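Local coordinates for prophenoloxidase b (Marsupenaeus japonicus, PDB 3WKY), which is the plasma precursor of a type 3 copper phenoloxidase, which probably hydroxylates monophenols and oxidises o-diphenols at its dicopper-oxygen centre, at residues H227-R232 / L524-E529; P416-S420 / Y634-R638; F590-V594 / I645-V649. All coordinates share one frame; numbering follows the deposited sequence. Where two conformers were deposited one is given.

Contact 1: H227-R232 / L524-E529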
loop_
_atom_site.group_PDB
_atom_site.type_symbol
_atom_site.label_atom_id
_atom_site.label_comp_id
_atom_site.label_asym_id
_atom_site.label_seq_id
_atom_site.Cartn_x
_atom_site.Cartn_y
_atom_site.Cartn_z
ATOM N N HIS A 227 18.648 -30.823 3.761
ATOM C CA HIS A 227 19.704 -29.898 4.140
ATOM C C HIS A 227 20.838 -29.975 3.134
ATOM O O HIS A 227 21.372 -28.964 2.692
ATOM C CB HIS A 227 20.270 -30.223 5.522
ATOM C CG HIS A 227 21.533 -29.480 5.809
ATOM N ND1 HIS A 227 21.548 -28.120 6.043
ATOM C CD2 HIS A 227 22.825 -29.881 5.815
ATOM C CE1 HIS A 227 22.798 -27.723 6.213
ATOM N NE2 HIS A 227 23.592 -28.769 6.082
ATOM N N ASN A 228 21.213 -31.195 2.778
ATOM C CA ASN A 228 22.285 -31.403 1.822
ATOM C C ASN A 228 21.902 -30.949 0.420
ATOM O O ASN A 228 22.720 -30.385 -0.310
ATOM C CB ASN A 228 22.701 -32.881 1.843
ATOM C CG ASN A 228 23.703 -33.165 2.922
ATOM O OD1 ASN A 228 24.901 -33.045 2.690
ATOM N ND2 ASN A 228 23.223 -33.518 4.127
ATOM N N LEU A 229 20.641 -31.173 0.055
ATOM C CA LEU A 229 20.112 -30.714 -1.221
ATOM C C LEU A 229 20.158 -29.174 -1.336
ATOM O O LEU A 229 20.614 -28.631 -2.347
ATOM C CB LEU A 229 18.680 -31.250 -1.382
ATOM C CG LEU A 229 17.837 -30.886 -2.602
ATOM C CD1 LEU A 229 18.600 -31.133 -3.899
ATOM C CD2 LEU A 229 16.575 -31.729 -2.549
ATOM N N VAL A 230 19.688 -28.481 -0.304
ATOM C CA VAL A 230 19.770 -27.017 -0.251
ATOM C C VAL A 230 21.216 -26.499 -0.233
ATOM O O VAL A 230 21.559 -25.550 -0.949
ATOM C CB VAL A 230 19.005 -26.472 0.976
ATOM C CG1 VAL A 230 19.244 -24.954 1.130
ATOM C CG2 VAL A 230 17.498 -26.772 0.830
ATOM N N ALA A 231 22.070 -27.123 0.575
ATOM C CA ALA A 231 23.468 -26.689 0.660
ATOM C C ALA A 231 24.156 -26.792 -0.701
ATOM O O ALA A 231 24.839 -25.864 -1.131
ATOM C CB ALA A 231 24.226 -27.510 1.699
ATOM N N ARG A 232 23.970 -27.919 -1.383
ATOM C CA ARG A 232 24.613 -28.112 -2.681
ATOM C C ARG A 232 24.054 -27.169 -3.739
ATOM O O ARG A 232 24.784 -26.689 -4.601
ATOM C CB ARG A 232 24.543 -29.584 -3.119
ATOM C CG ARG A 232 25.616 -30.433 -2.391
ATOM C CD ARG A 232 25.393 -31.921 -2.563
ATOM N NE ARG A 232 26.473 -32.660 -1.902
ATOM C CZ ARG A 232 27.594 -33.041 -2.502
ATOM N NH1 ARG A 232 27.800 -32.764 -3.785
ATOM N NH2 ARG A 232 28.520 -33.701 -1.806
ATOM N N LEU A 524 27.828 -23.611 9.116
ATOM C CA LEU A 524 26.845 -24.630 9.500
ATOM C C LEU A 524 25.730 -24.787 8.466
ATOM O O LEU A 524 25.173 -25.872 8.302
ATOM C CB LEU A 524 26.199 -24.306 10.847
ATOM C CG LEU A 524 27.067 -24.358 12.100
ATOM C CD1 LEU A 524 26.230 -24.001 13.322
ATOM C CD2 LEU A 524 27.690 -25.745 12.267
ATOM N N ARG A 525 25.404 -23.713 7.758
ATOM C CA ARG A 525 24.279 -23.780 6.826
ATOM C C ARG A 525 24.732 -24.382 5.497
ATOM O O ARG A 525 23.902 -24.631 4.616
ATOM C CB ARG A 525 23.679 -22.389 6.582
ATOM C CG ARG A 525 23.400 -21.569 7.856
ATOM C CD ARG A 525 22.507 -22.315 8.872
ATOM N NE ARG A 525 21.328 -22.939 8.265
ATOM C CZ ARG A 525 20.198 -22.290 7.975
ATOM N NH1 ARG A 525 20.103 -20.983 8.201
ATOM N NH2 ARG A 525 19.171 -22.944 7.439
ATOM N N TYR A 526 26.042 -24.600 5.356
ATOM C CA TYR A 526 26.626 -25.062 4.089
ATOM C C TYR A 526 27.181 -26.494 4.070
ATOM O O TYR A 526 27.229 -27.094 3.008
ATOM C CB TYR A 526 27.741 -24.116 3.610
ATOM C CG TYR A 526 27.255 -22.881 2.868
ATOM C CD1 TYR A 526 27.084 -22.898 1.490
ATOM C CD2 TYR A 526 26.979 -21.696 3.546
ATOM C CE1 TYR A 526 26.640 -21.765 0.802
ATOM C CE2 TYR A 526 26.533 -20.561 2.868
ATOM C CZ TYR A 526 26.378 -20.602 1.502
ATOM O OH TYR A 526 25.945 -19.481 0.822
ATOM N N TRP A 527 27.644 -27.032 5.201
ATOM C CA TRP A 527 28.350 -28.329 5.157
ATOM C C TRP A 527 27.536 -29.421 4.467
ATOM O O TRP A 527 26.382 -29.647 4.826
ATOM C CB TRP A 527 28.722 -28.811 6.559
ATOM C CG TRP A 527 29.709 -27.924 7.233
ATOM C CD1 TRP A 527 29.494 -27.144 8.336
ATOM C CD2 TRP A 527 31.076 -27.715 6.848
ATOM N NE1 TRP A 527 30.646 -26.469 8.662
ATOM C CE2 TRP A 527 31.630 -26.799 7.766
ATOM C CE3 TRP A 527 31.885 -28.221 5.823
ATOM C CZ2 TRP A 527 32.961 -26.370 7.689
ATOM C CZ3 TRP A 527 33.204 -27.784 5.737
ATOM C CH2 TRP A 527 33.728 -26.864 6.666
ATOM N N THR A 528 28.144 -30.092 3.489
ATOM C CA THR A 528 27.483 -31.206 2.811
ATOM C C THR A 528 28.363 -32.448 2.861
ATOM O O THR A 528 29.598 -32.360 2.813
ATOM C CB THR A 528 27.100 -30.876 1.341
ATOM O OG1 THR A 528 26.323 -31.952 0.791
ATOM C CG2 THR A 528 28.354 -30.626 0.477
ATOM N N GLU A 529 27.718 -33.599 2.980
ATOM C CA GLU A 529 28.450 -34.858 3.102
ATOM C C GLU A 529 29.225 -35.186 1.830
ATOM O O GLU A 529 28.686 -35.147 0.728
ATOM C CB GLU A 529 27.487 -36.003 3.458
ATOM C CG GLU A 529 28.181 -37.365 3.677
ATOM C CD GLU A 529 27.236 -38.410 4.227
ATOM O OE1 GLU A 529 26.381 -38.061 5.086
ATOM O OE2 GLU A 529 27.344 -39.584 3.798
HETATM O O HOH W 1 25.332 -32.006 6.020
#

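Contact 2: P416-S420 / Y634-R638. With NAG (2-acetamido-2-deoxy-beta-D-glucopyranose), chain E.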
loop_
_atom_site.group_PDB
_atom_site.type_symbol
_atom_site.label_atom_id
_atom_site.label_comp_id
_atom_site.label_asym_id
_atom_site.label_seq_id
_atom_site.Cartn_x
_atom_site.Cartn_y
_atom_site.Cartn_z
ATOM N N PRO A 416 33.910 -31.690 25.096
ATOM C CA PRO A 416 35.207 -32.240 24.685
ATOM C C PRO A 416 35.152 -33.756 24.521
ATOM O O PRO A 416 35.687 -34.294 23.549
ATOM C CB PRO A 416 36.124 -31.857 25.850
ATOM C CG PRO A 416 35.545 -30.554 26.336
ATOM C CD PRO A 416 34.052 -30.680 26.166
ATOM N N ARG A 417 34.488 -34.437 25.443
ATOM C CA ARG A 417 34.380 -35.891 25.381
ATOM C C ARG A 417 33.603 -36.339 24.145
ATOM O O ARG A 417 33.928 -37.355 23.531
ATOM C CB ARG A 417 33.711 -36.431 26.647
ATOM C CG ARG A 417 33.671 -37.950 26.729
ATOM C CD ARG A 417 35.084 -38.531 26.782
ATOM N NE ARG A 417 35.086 -39.991 26.710
ATOM C CZ ARG A 417 35.260 -40.688 25.590
ATOM N NH1 ARG A 417 35.242 -42.012 25.627
ATOM N NH2 ARG A 417 35.445 -40.064 24.432
ATOM N N GLN A 418 32.565 -35.582 23.776
ATOM C CA GLN A 418 31.773 -35.937 22.603
ATOM C C GLN A 418 32.536 -35.754 21.293
ATOM O O GLN A 418 32.112 -36.270 20.254
ATOM C CB GLN A 418 30.451 -35.134 22.555
ATOM C CG GLN A 418 29.407 -35.595 23.565
ATOM C CD GLN A 418 28.153 -34.749 23.494
ATOM O OE1 GLN A 418 28.231 -33.523 23.484
ATOM N NE2 GLN A 418 26.999 -35.396 23.453
ATOM N N LEU A 419 33.653 -35.024 21.336
ATOM C CA LEU A 419 34.425 -34.740 20.123
ATOM C C LEU A 419 35.797 -35.425 20.131
ATOM O O LEU A 419 36.494 -35.428 19.124
ATOM C CB LEU A 419 34.652 -33.239 19.947
ATOM C CG LEU A 419 33.392 -32.401 19.710
ATOM C CD1 LEU A 419 33.765 -30.923 19.682
ATOM C CD2 LEU A 419 32.740 -32.819 18.401
ATOM N N SER A 420 36.165 -35.977 21.276
ATOM C CA SER A 420 37.499 -36.565 21.424
ATOM C C SER A 420 37.608 -37.899 20.684
ATOM O O SER A 420 36.616 -38.574 20.426
ATOM C CB SER A 420 37.848 -36.745 22.901
ATOM O OG SER A 420 36.985 -37.690 23.508
ATOM N N TYR A 634 26.888 -34.888 12.101
ATOM C CA TYR A 634 27.782 -34.650 13.235
ATOM C C TYR A 634 29.212 -34.543 12.730
ATOM O O TYR A 634 29.605 -35.280 11.822
ATOM C CB TYR A 634 27.641 -35.797 14.242
ATOM C CG TYR A 634 28.823 -36.026 15.177
ATOM C CD1 TYR A 634 29.855 -36.879 14.822
ATOM C CD2 TYR A 634 28.863 -35.437 16.438
ATOM C CE1 TYR A 634 30.921 -37.114 15.684
ATOM C CE2 TYR A 634 29.939 -35.668 17.310
ATOM C CZ TYR A 634 30.951 -36.509 16.922
ATOM O OH TYR A 634 32.025 -36.748 17.781
ATOM N N PRO A 635 29.994 -33.611 13.295
ATOM C CA PRO A 635 29.638 -32.706 14.392
ATOM C C PRO A 635 29.234 -31.310 13.901
ATOM O O PRO A 635 29.111 -30.393 14.715
ATOM C CB PRO A 635 30.963 -32.588 15.145
ATOM C CG PRO A 635 31.991 -32.628 14.052
ATOM C CD PRO A 635 31.425 -33.500 12.945
ATOM N N LEU A 636 29.012 -31.162 12.600
ATOM C CA LEU A 636 28.893 -29.840 11.994
ATOM C C LEU A 636 27.439 -29.368 11.821
ATOM O O LEU A 636 27.114 -28.702 10.838
ATOM C CB LEU A 636 29.619 -29.817 10.648
ATOM C CG LEU A 636 31.115 -30.160 10.764
ATOM C CD1 LEU A 636 31.753 -30.173 9.386
ATOM C CD2 LEU A 636 31.811 -29.162 11.678
ATOM N N GLU A 637 26.577 -29.718 12.773
ATOM C CA GLU A 637 25.233 -29.144 12.806
ATOM C C GLU A 637 24.933 -28.496 14.153
ATOM O O GLU A 637 23.796 -28.112 14.412
ATOM C CB GLU A 637 24.158 -30.186 12.444
ATOM C CG GLU A 637 24.547 -31.642 12.745
ATOM C CD GLU A 637 24.706 -31.915 14.224
ATOM O OE1 GLU A 637 25.868 -31.934 14.707
ATOM O OE2 GLU A 637 23.679 -32.144 14.906
ATOM N N ARG A 638 25.947 -28.348 15.008
ATOM C CA ARG A 638 25.740 -27.634 16.272
ATOM C C ARG A 638 26.602 -26.387 16.388
ATOM O O ARG A 638 27.656 -26.278 15.764
ATOM C CB ARG A 638 26.017 -28.525 17.501
ATOM C CG ARG A 638 24.946 -29.568 17.779
ATOM C CD ARG A 638 25.008 -30.087 19.208
ATOM N NE ARG A 638 24.352 -31.389 19.328
ATOM C CZ ARG A 638 24.378 -32.142 20.424
ATOM N NH1 ARG A 638 25.005 -31.716 21.519
ATOM N NH2 ARG A 638 23.783 -33.322 20.420
HETATM C C1 NAG E . 39.969 -44.609 23.092
HETATM C C2 NAG E . 38.844 -43.773 23.728
HETATM C C3 NAG E . 37.974 -44.482 24.774
HETATM C C4 NAG E . 38.004 -46.004 24.708
HETATM C C5 NAG E . 39.430 -46.462 24.492
HETATM C C6 NAG E . 39.530 -47.983 24.555
HETATM C C7 NAG E . 39.560 -41.418 23.794
HETATM C C8 NAG E . 40.883 -40.729 23.969
HETATM N N2 NAG E . 39.427 -42.608 24.381
HETATM O O3 NAG E . 36.639 -44.055 24.616
HETATM O O4 NAG E . 37.511 -46.554 25.909
HETATM O O5 NAG E . 39.810 -46.010 23.217
HETATM O O6 NAG E . 38.618 -48.548 23.638
HETATM O O7 NAG E . 38.672 -40.870 23.140
#

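Contact 3: F590-V594 / I645-V649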
loop_
_atom_site.group_PDB
_atom_site.type_symbol
_atom_site.label_atom_id
_atom_site.label_comp_id
_atom_site.label_asym_id
_atom_site.label_seq_id
_atom_site.Cartn_x
_atom_site.Cartn_y
_atom_site.Cartn_z
ATOM N N PHE A 590 37.106 -24.442 -1.630
ATOM C CA PHE A 590 36.226 -25.132 -0.688
ATOM C C PHE A 590 36.987 -25.697 0.499
ATOM O O PHE A 590 38.115 -26.190 0.353
ATOM C CB PHE A 590 35.500 -26.298 -1.367
ATOM C CG PHE A 590 34.464 -25.882 -2.372
ATOM C CD1 PHE A 590 34.836 -25.467 -3.642
ATOM C CD2 PHE A 590 33.108 -25.959 -2.060
ATOM C CE1 PHE A 590 33.883 -25.097 -4.580
ATOM C CE2 PHE A 590 32.138 -25.590 -2.995
ATOM C CZ PHE A 590 32.533 -25.157 -4.260
ATOM N N HIS A 591 36.359 -25.641 1.673
ATOM C CA HIS A 591 36.847 -26.384 2.826
ATOM C C HIS A 591 36.557 -27.865 2.617
ATOM O O HIS A 591 35.490 -28.227 2.125
ATOM C CB HIS A 591 36.125 -25.954 4.101
ATOM C CG HIS A 591 36.416 -24.554 4.544
ATOM N ND1 HIS A 591 37.688 -24.114 4.847
ATOM C CD2 HIS A 591 35.588 -23.510 4.788
ATOM C CE1 HIS A 591 37.633 -22.851 5.230
ATOM N NE2 HIS A 591 36.370 -22.460 5.207
ATOM N N PHE A 592 37.492 -28.715 3.043
ATOM C CA PHE A 592 37.348 -30.169 2.964
ATOM C C PHE A 592 37.661 -30.645 4.384
ATOM O O PHE A 592 38.822 -30.847 4.755
ATOM C CB PHE A 592 38.355 -30.695 1.932
ATOM C CG PHE A 592 38.180 -32.144 1.528
ATOM C CD1 PHE A 592 38.848 -33.158 2.219
ATOM C CD2 PHE A 592 37.456 -32.483 0.389
ATOM C CE1 PHE A 592 38.730 -34.496 1.822
ATOM C CE2 PHE A 592 37.337 -33.812 -0.017
ATOM C CZ PHE A 592 37.982 -34.820 0.703
ATOM N N PHE A 593 36.618 -30.770 5.197
ATOM C CA PHE A 593 36.753 -31.090 6.619
ATOM C C PHE A 593 36.839 -32.600 6.799
ATOM O O PHE A 593 36.038 -33.341 6.218
ATOM C CB PHE A 593 35.529 -30.542 7.378
ATOM C CG PHE A 593 35.387 -31.039 8.818
ATOM C CD1 PHE A 593 34.777 -32.267 9.102
ATOM C CD2 PHE A 593 35.790 -30.245 9.875
ATOM C CE1 PHE A 593 34.620 -32.706 10.411
ATOM C CE2 PHE A 593 35.639 -30.672 11.195
ATOM C CZ PHE A 593 35.045 -31.905 11.463
ATOM N N VAL A 594 37.794 -33.057 7.610
ATOM C CA VAL A 594 37.979 -34.489 7.857
ATOM C C VAL A 594 38.019 -34.762 9.357
ATOM O O VAL A 594 38.813 -34.153 10.078
ATOM C CB VAL A 594 39.312 -34.998 7.238
ATOM C CG1 VAL A 594 39.493 -36.505 7.501
ATOM C CG2 VAL A 594 39.370 -34.686 5.751
ATOM N N ILE A 645 36.034 -22.205 11.593
ATOM C CA ILE A 645 36.191 -23.643 11.412
ATOM C C ILE A 645 37.655 -23.996 11.671
ATOM O O ILE A 645 37.941 -25.055 12.208
ATOM C CB ILE A 645 35.701 -24.137 10.020
ATOM C CG1 ILE A 645 35.719 -25.668 9.942
ATOM C CG2 ILE A 645 36.487 -23.490 8.879
ATOM C CD1 ILE A 645 34.787 -26.335 10.961
ATOM N N GLU A 646 38.561 -23.081 11.332
ATOM C CA GLU A 646 39.988 -23.254 11.640
ATOM C C GLU A 646 40.237 -23.424 13.147
ATOM O O GLU A 646 40.923 -24.371 13.570
ATOM C CB GLU A 646 40.797 -22.073 11.087
ATOM C CG GLU A 646 40.849 -22.005 9.555
ATOM C CD GLU A 646 39.665 -21.270 8.909
ATOM O OE1 GLU A 646 38.645 -20.995 9.582
ATOM O OE2 GLU A 646 39.758 -20.967 7.699
ATOM N N ASP A 647 39.693 -22.513 13.953
ATOM C CA ASP A 647 39.836 -22.593 15.408
ATOM C C ASP A 647 39.214 -23.869 15.955
ATOM O O ASP A 647 39.752 -24.493 16.870
ATOM C CB ASP A 647 39.195 -21.386 16.106
ATOM C CG ASP A 647 40.001 -20.109 15.948
ATOM O OD1 ASP A 647 41.134 -20.164 15.417
ATOM O OD2 ASP A 647 39.498 -19.047 16.369
ATOM N N PHE A 648 38.066 -24.244 15.404
ATOM C CA PHE A 648 37.368 -25.454 15.832
ATOM C C PHE A 648 38.227 -26.697 15.621
ATOM O O PHE A 648 38.391 -27.511 16.524
ATOM C CB PHE A 648 36.062 -25.583 15.040
ATOM C CG PHE A 648 35.239 -26.798 15.388
ATOM C CD1 PHE A 648 34.512 -26.844 16.567
ATOM C CD2 PHE A 648 35.161 -27.873 14.509
ATOM C CE1 PHE A 648 33.739 -27.961 16.894
ATOM C CE2 PHE A 648 34.385 -28.993 14.822
ATOM C CZ PHE A 648 33.673 -29.032 16.018
ATOM N N VAL A 649 38.782 -26.833 14.425
ATOM C CA VAL A 649 39.539 -28.023 14.042
ATOM C C VAL A 649 40.865 -28.094 14.808
ATOM O O VAL A 649 41.361 -29.176 15.145
ATOM C CB VAL A 649 39.774 -28.011 12.509
ATOM C CG1 VAL A 649 40.888 -28.933 12.098
ATOM C CG2 VAL A 649 38.475 -28.359 11.762
#

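Contact 1: H227-R232 / L524-E529
Asn228 and Thr528 meet because each first torsion swings a polar atom toward the interface between helix 218-239 and the edge strand 528-534: Asn228 holds CG anti to its carbonyl carbon (chi1 -85°), while Thr528 carries OG1 opposite its own backbone N (chi1 -173°). OD1 of Asn228 then takes two hydrogen bonds, both in the plane of its carbonyl: one from Thr528 OG1 at 2.6 Å, arriving on a lone pair, and a nearly straight one from Glu529 N at 2.9 Å. The Thr528 hydroxyl gives its proton to Asn228 and in turn accepts from Arg232 NE at 2.8 Å, the hydroxyl oxygen standing somewhat out of the guanidinium plane. Thr528 CG2 lies over one face of that guanidinium, and at its edge Arg232 NH2 reaches Glu529 O at 2.9 Å. NH1 is held by the carbonyl of Gln579, and Trp574 adds a cation-pi contact. An alanine in place of Arg232 would probably leave Thr528 OG1 and the Glu529 carbonyl without these donors and open a gap beside the threonine methyl. Further along, Ala231 CB packs on Tyr526 O at 3.3 Å. His227 NE2 makes a weak bond to Trp527 O at 3.2 Å, while its ND1 pairs with Asp401; a water also donates to Trp527 O. The chain of donors and acceptors thus satisfies buried side-chain and backbone polar groups where the copper-containing domain meets the Ig-like domain, His227 being next in sequence to His226 of the dicopper-oxygen site.

Contact 2: P416-S420 / Y634-R638
A cis peptide bond joins Tyr634 to Pro635, and these two residues together meet the short, weakly bonded helix 416-419. The cis turn folds the proline back on its neighbour, so that Pro635 CB lies 3.7 Å above the plane of the Tyr634 ring, offset toward its rim. With CG anti to the backbone N (chi1 157°), the phenol extends to the helix, where Tyr634 OH donates to Gln418 O at 2.5 Å. The hydroxyl sits in the carbonyl plane, and the acceptor lies at the edge of the ring. Beside this bond the branch end of Leu419 crosses toward both residues: its CD2 touches Pro635 CB at 3.7 Å and Tyr634 CE2 at 4.1 Å. Trp630 stacks on the tyrosine ring and Tyr414 meets it edge-to-face. Gln418 OE1 comes only within 4.2 Å of Arg638 NH1, their amide and guanidinium planes steeply inclined; OE1 is bonded instead to Thr415 N, and NH1 to Pro412 O. Gln418 NE2 also reaches Leu684 O of a second subunit. Away from Tyr634, in one of its two conformers, Arg417 NH1 comes 2.7 Å from O3 of the N-acetylglucosamine, a weak and doubtful bond. The contact thus packs a loop and a helical turn within the hemocyanin-type Ig-like domain, close to a surface glycan and a subunit interface.

Contact 3: F590-V594 / I645-V649
In the Ig-like domain of this hemocyanin-family protein, the short helix 645-650 lies against strand 588-598 of the mixed sheet, and His591 and Phe593 rise from the strand to meet Ile645, Phe648 and Val649. The segment axes run almost parallel, 19° apart, with a closest approach of 11.0 Å, a distance bridged between the two segments by side chains. His591 and Phe593, two residues apart, project from one side of the strand, and Ile645 fits between them with a branch for each. Its CG1 stands anti to the backbone N (chi1 -173°), which sends CD1 to Phe593 CD2 at 4.2 Å and turns CG2 to the histidine. Val649, one helical turn on, packs beside the CD2-CE2 side of the same phenylalanine: in one of its two conformers its CG2 approaches Phe593 CE2 to 3.7 Å, the two side chains running alongside each other with opposite headings. Phe648 offers its ring edge, its CE2 meeting Phe593 CE2 at 4.2 Å, with its side chain set roughly perpendicular to that of Phe593. At the other end of the patch Glu646 bends at chi2 over the outer margin, where its OE2 stands 3.8 Å from His591 CE1, the carboxylate almost perpendicular to the imidazole. No hydrogen bond links the segments, so the fit rests mainly on shape. The methyl CG2 of Ile645 makes a CH-pi contact with one face of His591, 4.0 Å from the ring centroid and 18° off its normal.

From the N terminus, helix 218-239 comes first, and contact 1 closes a long loop when 524-529 returns to it, joining the copper-containing domain to the Ig-like domain. Segment 416-420 lies inside that loop, but contact 2 closes its own loop only at 634-638, so contacts 1 and 2 cross. Contact 3 opens at 590-594, after contact 1 has closed, and closes a shorter loop at 645-649, beyond 634-638; it therefore crosses contact 2 and follows contact 1 in series. The three pack together: Trp527 touches Leu636, His591, Phe593 and Ile645, while Leu636 also meets Phe593 and Phe648. One largely apolar cluster thereby ties the domain junction, the loop before helix 645-650 and the sheet.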